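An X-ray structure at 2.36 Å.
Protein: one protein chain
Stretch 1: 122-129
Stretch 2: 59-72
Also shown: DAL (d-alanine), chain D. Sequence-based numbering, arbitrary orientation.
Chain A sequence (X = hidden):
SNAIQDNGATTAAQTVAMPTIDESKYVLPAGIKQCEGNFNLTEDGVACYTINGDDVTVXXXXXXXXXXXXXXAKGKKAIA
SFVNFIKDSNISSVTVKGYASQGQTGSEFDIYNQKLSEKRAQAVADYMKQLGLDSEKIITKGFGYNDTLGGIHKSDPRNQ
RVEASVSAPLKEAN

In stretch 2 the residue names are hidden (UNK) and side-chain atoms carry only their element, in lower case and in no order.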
ATOM      1  N   GLN A 122      -7.825  -6.351  -5.249  1.00 54.01           N
ATOM      2  CA  GLN A 122      -9.056  -5.851  -5.857  1.00 66.39           C
ATOM      3  C   GLN A 122      -9.869  -5.041  -4.859  1.00 70.77           C
ATOM      4  O   GLN A 122     -10.492  -4.033  -5.224  1.00 66.50           O
ATOM      5  CB  GLN A 122      -9.898  -6.998  -6.408  1.00 65.81           C
ATOM      6  CG  GLN A 122     -11.050  -6.497  -7.269  1.00 76.35           C
ATOM      7  CD  GLN A 122     -10.573  -5.584  -8.406  1.00 85.16           C
ATOM      8  OE1 GLN A 122      -9.687  -5.948  -9.188  1.00 85.17           O
ATOM      9  NE2 GLN A 122     -11.165  -4.394  -8.496  1.00 84.80           N
ATOM     10  N   ALA A 123      -9.896  -5.485  -3.601  1.00 67.99           N
ATOM     11  CA  ALA A 123     -10.539  -4.721  -2.542  1.00 65.54           C
ATOM     12  C   ALA A 123      -9.943  -3.323  -2.449  1.00 66.49           C
ATOM     13  O   ALA A 123     -10.664  -2.318  -2.506  1.00 70.40           O
ATOM     14  CB  ALA A 123     -10.392  -5.454  -1.203  1.00 53.52           C
ATOM     15  N   VAL A 124      -8.614  -3.248  -2.307  1.00 68.10           N
ATOM     16  CA  VAL A 124      -7.948  -1.950  -2.194  1.00 64.92           C
ATOM     17  C   VAL A 124      -8.344  -1.061  -3.362  1.00 69.45           C
ATOM     18  O   VAL A 124      -8.732   0.102  -3.182  1.00 66.77           O
ATOM     19  CB  VAL A 124      -6.423  -2.124  -2.106  1.00 65.67           C
ATOM     20  CG1 VAL A 124      -5.736  -0.786  -2.324  1.00 68.54           C
ATOM     21  CG2 VAL A 124      -6.040  -2.664  -0.753  1.00 68.77           C
ATOM     22  N   ALA A 125      -8.299  -1.623  -4.578  1.00 74.58           N
ATOM     23  CA  ALA A 125      -8.566  -0.835  -5.777  1.00 68.26           C
ATOM     24  C   ALA A 125     -10.018  -0.390  -5.834  1.00 71.10           C
ATOM     25  O   ALA A 125     -10.312   0.724  -6.281  1.00 72.18           O
ATOM     26  CB  ALA A 125      -8.206  -1.632  -7.023  1.00 61.99           C
ATOM     27  N   ASP A 126     -10.939  -1.251  -5.396  1.00 72.53           N
ATOM     28  CA  ASP A 126     -12.345  -0.870  -5.367  1.00 72.69           C
ATOM     29  C   ASP A 126     -12.552   0.375  -4.523  1.00 70.51           C
ATOM     30  O   ASP A 126     -13.221   1.322  -4.955  1.00 69.19           O
ATOM     31  CB  ASP A 126     -13.186  -2.024  -4.831  1.00 84.60           C
ATOM     32  CG  ASP A 126     -13.432  -3.104  -5.870  1.00102.71           C
ATOM     33  OD1 ASP A 126     -12.938  -2.974  -7.015  1.00105.12           O
ATOM     34  OD2 ASP A 126     -14.136  -4.086  -5.540  1.00107.68           O
ATOM     35  N   TYR A 127     -11.964   0.400  -3.321  1.00 70.18           N
ATOM     36  CA  TYR A 127     -12.125   1.548  -2.433  1.00 68.44           C
ATOM     37  C   TYR A 127     -11.524   2.807  -3.038  1.00 72.16           C
ATOM     38  O   TYR A 127     -12.107   3.894  -2.935  1.00 79.52           O
ATOM     39  CB  TYR A 127     -11.485   1.265  -1.077  1.00 62.43           C
ATOM     40  CG  TYR A 127     -11.856   2.295  -0.026  1.00 68.31           C
ATOM     41  CD1 TYR A 127     -13.186   2.493   0.343  1.00 70.99           C
ATOM     42  CD2 TYR A 127     -10.881   3.069   0.599  1.00 69.69           C
ATOM     43  CE1 TYR A 127     -13.535   3.434   1.306  1.00 77.85           C
ATOM     44  CE2 TYR A 127     -11.223   4.009   1.568  1.00 76.61           C
ATOM     45  CZ  TYR A 127     -12.547   4.184   1.914  1.00 80.55           C
ATOM     46  OH  TYR A 127     -12.885   5.118   2.861  1.00 87.79           O
ATOM     47  N   MET A 128     -10.347   2.683  -3.653  1.00 69.70           N
ATOM     48  CA  MET A 128      -9.754   3.815  -4.355  1.00 71.11           C
ATOM     49  C   MET A 128     -10.737   4.410  -5.346  1.00 74.10           C
ATOM     50  O   MET A 128     -10.838   5.636  -5.476  1.00 79.11           O
ATOM     51  CB  MET A 128      -8.484   3.370  -5.074  1.00 64.48           C
ATOM     52  CG  MET A 128      -7.405   2.914  -4.138  1.00 67.79           C
ATOM     53  SD  MET A 128      -5.914   2.478  -5.033  1.00 72.02           S
ATOM     54  CE  MET A 128      -4.670   2.779  -3.777  1.00 68.31           C
ATOM     55  N   LYS A 129     -11.485   3.551  -6.042  1.00 66.49           N
ATOM     56  CA  LYS A 129     -12.446   4.042  -7.019  1.00 71.12           C
ATOM     57  C   LYS A 129     -13.595   4.775  -6.337  1.00 76.24           C
ATOM     58  O   LYS A 129     -14.046   5.818  -6.828  1.00 83.26           O
ATOM     59  CB  LYS A 129     -12.959   2.883  -7.880  1.00 74.94           C
ATOM     60  CG  LYS A 129     -11.935   2.372  -8.896  1.00 73.80           C
ATOM     61  CD  LYS A 129     -12.482   1.234  -9.734  1.00 86.68           C
ATOM     62  CE  LYS A 129     -11.921  -0.114  -9.297  1.00 93.90           C
ATOM     63  NZ  LYS A 129     -12.410  -1.228 -10.182  1.00 99.73           N
ATOM     64  N   UNK A  59       4.467   5.246   0.537  1.00 64.84           N
ATOM     65  CA  UNK A  59       4.200   3.822   0.597  1.00 66.25           C
ATOM     66  C   UNK A  59       2.859   3.575   1.264  1.00 73.64           C
ATOM     67  O   UNK A  59       2.412   4.361   2.103  1.00 77.37           O
ATOM     68  o   UNK A  59      10.371   3.589  -0.962  1.00 97.32           O
ATOM     69  c   UNK A  59       7.423   4.326   1.044  1.00 70.15           C
ATOM     70  c   UNK A  59       6.627   3.226   0.764  1.00 68.69           C
ATOM     71  c   UNK A  59       9.130   3.478  -0.384  1.00 82.36           C
ATOM     72  c   UNK A  59       8.673   4.456   0.477  1.00 76.38           C
ATOM     73  c   UNK A  59       7.111   2.262  -0.098  1.00 70.20           C
ATOM     74  c   UNK A  59       5.278   3.084   1.376  1.00 67.30           C
ATOM     75  c   UNK A  59       8.353   2.382  -0.672  1.00 77.51           C
ATOM     76  N   UNK A  60       2.232   2.464   0.887  1.00 71.52           N
ATOM     77  CA  UNK A  60       0.989   1.999   1.482  1.00 63.40           C
ATOM     78  C   UNK A  60       1.158   0.537   1.856  1.00 68.92           C
ATOM     79  O   UNK A  60       1.502  -0.289   1.002  1.00 69.28           O
ATOM     80  c   UNK A  60      -2.271   2.626   1.711  1.00 59.46           C
ATOM     81  c   UNK A  60      -1.517   1.596   0.924  1.00 62.74           C
ATOM     82  c   UNK A  60      -0.174   2.165   0.511  1.00 61.91           C
ATOM     83  c   UNK A  60      -2.297   1.171  -0.317  1.00 63.06           C
ATOM     84  N   UNK A  61       0.932   0.218   3.131  1.00 64.55           N
ATOM     85  CA  UNK A  61       0.952  -1.164   3.607  1.00 54.71           C
ATOM     86  C   UNK A  61      -0.343  -1.377   4.385  1.00 62.84           C
ATOM     87  O   UNK A  61      -0.423  -1.064   5.575  1.00 74.72           O
ATOM     88  c   UNK A  61       2.361  -2.922   4.755  1.00 81.94           C
ATOM     89  o   UNK A  61       1.413  -3.679   4.502  1.00 87.47           O
ATOM     90  c   UNK A  61       2.198  -1.448   4.444  1.00 63.41           C
ATOM     91  o   UNK A  61       3.431  -3.334   5.245  1.00 95.87           O
ATOM     92  N   UNK A  62      -1.355  -1.890   3.693  1.00 64.37           N
ATOM     93  CA  UNK A  62      -2.647  -2.209   4.283  1.00 67.50           C
ATOM     94  C   UNK A  62      -2.668  -3.680   4.679  1.00 63.48           C
ATOM     95  O   UNK A  62      -2.336  -4.551   3.866  1.00 61.17           O
ATOM     96  c   UNK A  62      -3.764  -1.916   3.279  1.00 79.30           C
ATOM     97  c   UNK A  62      -5.090  -2.414   3.787  1.00 76.64           C
ATOM     98  o   UNK A  62      -3.845  -0.503   3.039  1.00 83.12           O
ATOM     99  N   UNK A  63      -3.056  -3.955   5.919  1.00 64.63           N
ATOM    100  CA  UNK A  63      -3.051  -5.301   6.472  1.00 61.80           C
ATOM    101  C   UNK A  63      -4.461  -5.869   6.494  1.00 64.27           C
ATOM    102  O   UNK A  63      -5.452  -5.133   6.494  1.00 62.10           O
ATOM    103  c   UNK A  63       0.001  -5.631   7.811  1.00 64.23           C
ATOM    104  c   UNK A  63       1.211  -4.915   7.284  1.00 62.12           C
ATOM    105  c   UNK A  63      -2.471  -5.301   7.888  1.00 75.06           C
ATOM    106  c   UNK A  63      -1.116  -4.639   7.989  1.00 76.48           C
ATOM    107  n   UNK A  63       2.388  -5.800   7.241  1.00 75.31           N
ATOM    108  N   UNK A  64      -4.537  -7.201   6.529  1.00 48.91           N
ATOM    109  CA  UNK A  64      -5.795  -7.932   6.503  1.00 54.23           C
ATOM    110  C   UNK A  64      -5.805  -9.026   7.561  1.00 53.23           C
ATOM    111  O   UNK A  64      -4.780  -9.669   7.823  1.00 53.11           O
ATOM    112  c   UNK A  64      -5.263  -7.044   3.328  1.00 55.34           C
ATOM    113  c   UNK A  64      -6.039  -8.597   5.130  1.00 57.41           C
ATOM    114  c   UNK A  64      -5.513  -6.189   2.266  1.00 58.75           C
ATOM    115  c   UNK A  64      -7.865  -6.494   2.555  1.00 51.63           C
ATOM    116  c   UNK A  64      -6.310  -7.639   4.018  1.00 55.88           C
ATOM    117  c   UNK A  64      -6.810  -5.905   1.887  1.00 51.83           C
ATOM    118  c   UNK A  64      -7.615  -7.361   3.627  1.00 54.87           C
ATOM    119  N   UNK A  65      -6.983  -9.265   8.136  1.00 55.59           N
ATOM    120  CA  UNK A  65      -7.142 -10.405   9.026  1.00 60.06           C
ATOM    121  C   UNK A  65      -7.071 -11.727   8.247  1.00 72.53           C
ATOM    122  O   UNK A  65      -7.199 -11.782   7.015  1.00 75.26           O
ATOM    123  c   UNK A  65      -8.471 -10.319   9.777  1.00 59.84           C
ATOM    124  N   UNK A  66      -6.884 -12.806   8.996  1.00 65.34           N
ATOM    125  CA  UNK A  66      -6.644 -14.114   8.416  1.00 57.58           C
ATOM    126  C   UNK A  66      -7.801 -14.539   7.510  1.00 57.28           C
ATOM    127  O   UNK A  66      -8.966 -14.542   7.923  1.00 55.07           O
ATOM    128  c   UNK A  66      -5.089 -17.026   8.635  1.00 59.76           C
ATOM    129  c   UNK A  66      -7.383 -17.413   9.157  1.00 66.23           C
ATOM    130  c   UNK A  66      -6.295 -16.544   9.116  1.00 65.24           C
ATOM    131  o   UNK A  66      -5.904 -20.489   7.856  1.00 66.52           O
ATOM    132  c   UNK A  66      -4.955 -18.328   8.231  1.00 63.64           C
ATOM    133  c   UNK A  66      -7.266 -18.733   8.744  1.00 62.80           C
ATOM    134  c   UNK A  66      -6.047 -19.182   8.271  1.00 66.40           C
ATOM    135  c   UNK A  66      -6.427 -15.112   9.559  1.00 63.65           C
ATOM    136  N   UNK A  67      -7.481 -14.873   6.258  1.00 63.77           N
ATOM    137  CA  UNK A  67      -8.418 -15.401   5.262  1.00 60.27           C
ATOM    138  C   UNK A  67      -9.429 -14.361   4.795  1.00 66.35           C
ATOM    139  O   UNK A  67     -10.437 -14.719   4.162  1.00 66.35           O
ATOM    140  c   UNK A  67      -9.159 -16.634   5.791  1.00 60.13           C
ATOM    141  c   UNK A  67      -9.543 -17.617   4.700  1.00 69.11           C
ATOM    142  o   UNK A  67     -10.412 -18.478   4.973  1.00 72.15           O
ATOM    143  o   UNK A  67      -8.991 -17.537   3.580  1.00 73.52           O
ATOM    144  N   UNK A  68      -9.200 -13.083   5.093  1.00 71.65           N
ATOM    145  CA  UNK A  68     -10.123 -12.013   4.758  1.00 68.53           C
ATOM    146  C   UNK A  68      -9.561 -11.140   3.647  1.00 67.47           C
ATOM    147  O   UNK A  68      -8.349 -10.909   3.559  1.00 61.73           O
ATOM    148  n   UNK A  68     -14.866 -12.823   7.432  1.00 68.86           N
ATOM    149  c   UNK A  68     -10.418 -11.142   5.983  1.00 59.28           C
ATOM    150  c   UNK A  68     -11.211 -11.874   7.049  1.00 54.08           C
ATOM    151  c   UNK A  68     -12.635 -12.141   6.599  1.00 56.37           C
ATOM    152  c   UNK A  68     -13.406 -12.902   7.660  1.00 62.55           C
ATOM    153  N   UNK A  69     -10.461 -10.643   2.805  1.00 58.82           N
ATOM    154  CA  UNK A  69     -10.106  -9.633   1.813  1.00 63.68           C
ATOM    155  C   UNK A  69     -10.852  -8.330   2.061  1.00 67.75           C
ATOM    156  O   UNK A  69     -10.882  -7.458   1.179  1.00 65.65           O
ATOM    157  c   UNK A  69     -10.382 -10.136   0.393  1.00 54.20           C
ATOM    158  N   UNK A  70     -11.468  -8.203   3.229  1.00 57.86           N
ATOM    159  CA  UNK A  70     -12.198  -7.014   3.633  1.00 73.53           C
ATOM    160  C   UNK A  70     -11.263  -5.992   4.265  1.00 73.35           C
ATOM    161  O   UNK A  70     -10.343  -6.352   5.002  1.00 73.75           O
ATOM    162  c   UNK A  70     -14.162  -6.240   4.959  1.00 85.07           C
ATOM    163  o   UNK A  70     -14.040  -8.490   4.109  1.00 93.62           O
ATOM    164  c   UNK A  70     -13.267  -7.410   4.646  1.00 83.93           C
ATOM    165  N   UNK A  71     -11.519  -4.712   3.997  1.00 68.76           N
ATOM    166  CA  UNK A  71     -10.729  -3.626   4.567  1.00 63.01           C
ATOM    167  C   UNK A  71     -11.268  -3.255   5.935  1.00 68.00           C
ATOM    168  O   UNK A  71     -12.482  -3.298   6.157  1.00 69.26           O
ATOM    169  c   UNK A  71     -10.693  -1.421   1.383  1.00 63.14           C
ATOM    170  c   UNK A  71     -10.230  -2.567   2.257  1.00 69.68           C
ATOM    171  c   UNK A  71      -8.707  -2.665   2.268  1.00 70.91           C
ATOM    172  c   UNK A  71     -10.769  -2.389   3.674  1.00 60.86           C
ATOM    173  N   UNK A  72     -10.370  -2.859   6.839  1.00 64.14           N
ATOM    174  CA  UNK A  72     -10.774  -2.310   8.124  1.00 74.06           C
ATOM    175  C   UNK A  72     -10.611  -0.793   8.102  1.00 76.56           C
ATOM    176  O   UNK A  72     -10.203  -0.200   7.100  1.00 73.57           O
ATOM    177  c   UNK A  72      -8.478  -2.838   9.106  1.00 79.07           C
ATOM    178  n   UNK A  72      -7.759  -3.843   9.589  1.00 79.76           N
ATOM    179  o   UNK A  72      -7.965  -1.864   8.559  1.00 83.21           O
ATOM    180  c   UNK A  72      -9.988  -2.952   9.275  1.00 73.94           C
TER
HETATM  181  N   DAL D 403      -2.732 -17.473   4.260  1.00 51.20           N
HETATM  182  CA  DAL D 403      -3.794 -16.801   4.994  1.00 51.52           C
HETATM  183  CB  DAL D 403      -5.128 -17.542   4.806  1.00 54.50           C
HETATM  184  C   DAL D 403      -3.936 -15.330   4.610  1.00 59.08           C
HETATM  185  O   DAL D 403      -4.894 -14.693   5.056  1.00 66.34           O
HETATM  186  OXT DAL D 403      -3.123 -14.752   3.864  1.00 60.09           O

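Position 59 carries one carbon, then a six-carbon ring bearing one oxygen; it lies out of reach of stretch 1, and the phenol identifies Y59. Position 60 has four carbons forked at the second, the pattern of leucine. As L60 it points toward the helix, with CD2 4.4 Å from V124 CG1 and 4.5 Å from M128 CE.

Position 61 has two carbons, the second carrying two oxygens: a carboxylate, D61, though asparagine would have the same outline with a nitrogen for one oxygen. Position 62 has one carbon bearing an oxygen and a carbon, hence T62; it points toward the helix, but its nearest approach, T62 CG2 to V124 CG2, is 4.6 Å. Position 63 is a row of four carbons ending in nitrogen, K63. Its NZ lies 3.3 Å from D61 OD2, a salt bridge whose hydrogen bond is weak.

Position 64 has one carbon and a six-carbon ring without oxygen, so F64. V124 CG2 sits at the ring edge, near its plane, 4.3 Å from CZ. Position 65 has a single side-chain carbon, A65, and starts a type II turn ending at position 68. Position 66 repeats the oxygen-bearing ring, giving Y66; its CE1 is 3.5 Å from CB of the bound d-alanine. Position 67 shows two carbons and two terminal oxygens, D67, with phi/psi of 69/14°; its backbone N donates to d-alanine O at 2.9 Å and 166°. Position 68, four carbons in a row and a nitrogen, is K68, whose N closes the turn on A65 O at 3.1 Å.

Position 69 has one carbon, so A69; its backbone O approaches A123 CB to 3.2 Å. Position 70, a carbon bearing oxygen and carbon, is T70, directed away from the helix. Position 71 has four carbons forked at the second: L71, whose CD1 is 3.7 Å from Y127 CB and whose CD2 is 4.0 Å from V124 CG2. Position 72 ends in one oxygen and one nitrogen on its second carbon, N72, whose side chain caps the following helix.

The contact is apolar packing, with no hydrogen bond across it and 289 Å² buried in total. V124 links the strand to the loop: CG1 meets L60, while CG2 meets F64 and L71. L71, the residue with the largest covered area, also reaches Y127. The small side chain of A123 accompanies a close backbone approach, its CA 6.6 Å from A69 CA. On the helix, Q122 NE2 donates to D126 OD1 at 2.7 Å, and neither residue contacts stretch 2.

Stretch 2 (59-72) YLDTKFAYDKATLN
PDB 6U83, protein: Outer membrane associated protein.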